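PDB 6Z16: multisubunit Na+/H+ antiporter, B subunit from Anoxybacillus flavithermus, which probably serves as a small membrane subunit of an Mrp-type complex that exchanges sodium ions for protons across the cell membrane. Local coordinates for residues B[68-72]-B[126-131]. Sequence-based numbering, arbitrary orientation.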
loop_
_atom_site.group_PDB
_atom_site.type_symbol
_atom_site.label_atom_id
_atom_site.label_comp_id
_atom_site.label_asym_id
_atom_site.label_seq_id
_atom_site.Cartn_x
_atom_site.Cartn_y
_atom_site.Cartn_z
ATOM N N TYR B 68 14.788 27.568 19.298
ATOM C CA TYR B 68 14.378 28.153 18.033
ATOM C C TYR B 68 15.356 29.199 17.524
ATOM O O TYR B 68 15.288 29.580 16.347
ATOM C CB TYR B 68 12.977 28.743 18.196
ATOM C CG TYR B 68 11.955 27.685 18.546
ATOM C CD1 TYR B 68 11.362 26.914 17.558
ATOM C CD2 TYR B 68 11.608 27.435 19.870
ATOM C CE1 TYR B 68 10.446 25.936 17.871
ATOM C CE2 TYR B 68 10.694 26.455 20.192
ATOM C CZ TYR B 68 10.117 25.712 19.187
ATOM O OH TYR B 68 9.202 24.740 19.505
ATOM N N LYS B 69 16.272 29.648 18.381
ATOM C CA LYS B 69 17.317 30.570 17.960
ATOM C C LYS B 69 18.297 29.881 17.018
ATOM O O LYS B 69 18.733 30.466 16.013
ATOM C CB LYS B 69 18.002 31.128 19.202
ATOM C CG LYS B 69 17.032 31.949 20.040
ATOM C CD LYS B 69 17.640 32.566 21.276
ATOM C CE LYS B 69 17.295 31.797 22.537
ATOM N NZ LYS B 69 18.051 30.530 22.665
ATOM N N TRP B 70 18.602 28.611 17.288
ATOM C CA TRP B 70 19.369 27.836 16.327
ATOM C C TRP B 70 18.586 27.603 15.045
ATOM O O TRP B 70 19.185 27.551 13.975
ATOM C CB TRP B 70 19.817 26.506 16.928
ATOM C CG TRP B 70 20.890 26.636 17.973
ATOM C CD1 TRP B 70 21.457 27.788 18.428
ATOM C CD2 TRP B 70 21.572 25.568 18.638
ATOM N NE1 TRP B 70 22.419 27.507 19.366
ATOM C CE2 TRP B 70 22.514 26.150 19.507
ATOM C CE3 TRP B 70 21.466 24.176 18.596
ATOM C CZ2 TRP B 70 23.342 25.389 20.326
ATOM C CZ3 TRP B 70 22.289 23.422 19.409
ATOM C CH2 TRP B 70 23.215 24.030 20.263
ATOM N N LEU B 71 17.253 27.520 15.119
ATOM C CA LEU B 71 16.461 27.352 13.901
ATOM C C LEU B 71 16.512 28.578 13.006
ATOM O O LEU B 71 16.648 28.442 11.782
ATOM C CB LEU B 71 15.008 27.026 14.220
ATOM C CG LEU B 71 14.675 25.587 14.553
ATOM C CD1 LEU B 71 13.199 25.491 14.826
ATOM C CD2 LEU B 71 15.059 24.723 13.373
ATOM N N VAL B 72 16.394 29.780 13.581
ATOM C CA VAL B 72 16.440 30.970 12.733
ATOM C C VAL B 72 17.844 31.180 12.175
ATOM O O VAL B 72 18.003 31.556 11.000
ATOM C CB VAL B 72 15.899 32.216 13.469
ATOM C CG1 VAL B 72 14.451 32.028 13.792
ATOM C CG2 VAL B 72 16.640 32.521 14.737
ATOM N N VAL B 126 9.081 29.736 11.551
ATOM C CA VAL B 126 8.745 28.886 12.699
ATOM C C VAL B 126 9.511 29.331 13.940
ATOM O O VAL B 126 8.928 29.514 15.022
ATOM C CB VAL B 126 9.024 27.406 12.383
ATOM C CG1 VAL B 126 8.826 26.559 13.620
ATOM C CG2 VAL B 126 8.112 26.911 11.307
ATOM N N GLY B 127 10.812 29.587 13.777
ATOM C CA GLY B 127 11.629 29.976 14.909
ATOM C C GLY B 127 11.268 31.330 15.489
ATOM O O GLY B 127 11.187 31.474 16.706
ATOM N N VAL B 128 11.020 32.325 14.632
ATOM C CA VAL B 128 10.692 33.677 15.087
ATOM C C VAL B 128 9.366 33.691 15.833
ATOM O O VAL B 128 9.262 34.268 16.928
ATOM C CB VAL B 128 10.686 34.654 13.895
ATOM C CG1 VAL B 128 9.973 35.941 14.244
ATOM C CG2 VAL B 128 12.101 34.992 13.494
ATOM N N THR B 129 8.345 33.026 15.270
ATOM C CA THR B 129 7.036 32.993 15.915
ATOM C C THR B 129 7.099 32.281 17.260
ATOM O O THR B 129 6.538 32.767 18.258
ATOM C CB THR B 129 6.028 32.317 14.994
ATOM O OG1 THR B 129 6.018 32.988 13.732
ATOM C CG2 THR B 129 4.652 32.409 15.578
ATOM N N MET B 130 7.851 31.181 17.333
ATOM C CA MET B 130 7.951 30.489 18.609
ATOM C C MET B 130 8.789 31.247 19.628
ATOM O O MET B 130 8.465 31.194 20.819
ATOM C CB MET B 130 8.489 29.079 18.410
ATOM C CG MET B 130 7.465 28.139 17.812
ATOM S SD MET B 130 5.967 28.143 18.816
ATOM C CE MET B 130 6.593 27.519 20.373
ATOM N N ILE B 131 9.836 31.969 19.193
ATOM C CA ILE B 131 10.626 32.798 20.110
ATOM C C ILE B 131 9.756 33.876 20.737
ATOM O O ILE B 131 9.766 34.058 21.958
ATOM C CB ILE B 131 11.844 33.416 19.396
ATOM C CG1 ILE B 131 12.946 32.395 19.161
ATOM C CG2 ILE B 131 12.447 34.546 20.206
ATOM C CD1 ILE B 131 13.960 32.873 18.147
#
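Tyr68 lays one face of its ring over the beta-carbon of Met130: CB of Met130 stands 3.5 Å from the Tyr68 ring centroid and 4° off the normal, a CH-pi contact. Bends at chi2 and chi3 (-62°) fold the methionine chain so that CE returns toward the hydroxyl end, 3.9 Å from Tyr68 OH, while SD sits obliquely at 5.3 Å from the centroid, a Met-aromatic contact. Tyr68 is a knob in the hole formed by Val126, Gly127, Met130 and Ile131; its CB reaches Ile131 CG1 at 3.8 Å. With an alanine here the ring is gone, and the Met130 side chain would probably be freer to turn beside a gap in that hole. CA of Gly127 lies 4.5 Å from CA of Tyr68, an approach consistent with the lack of a side chain at Gly127. One turn on, Val72 CG1 meets Val128 CG2 at 3.8 Å, and the side chains of Ile131 and Lys69 cross at about a right angle, CD1 of the first on CG of the second. Met130 also packs on Ile48 and Leu52 of helix 37-54. No hydrogen bond links the two segments, whose axes approach to 8.1 Å at 148°: helices 68-88 and 114-137 form an antiparallel pair, with a glycine at the closest CA approach, in the predicted transmembrane helix bundle of this MnhB-family subunit.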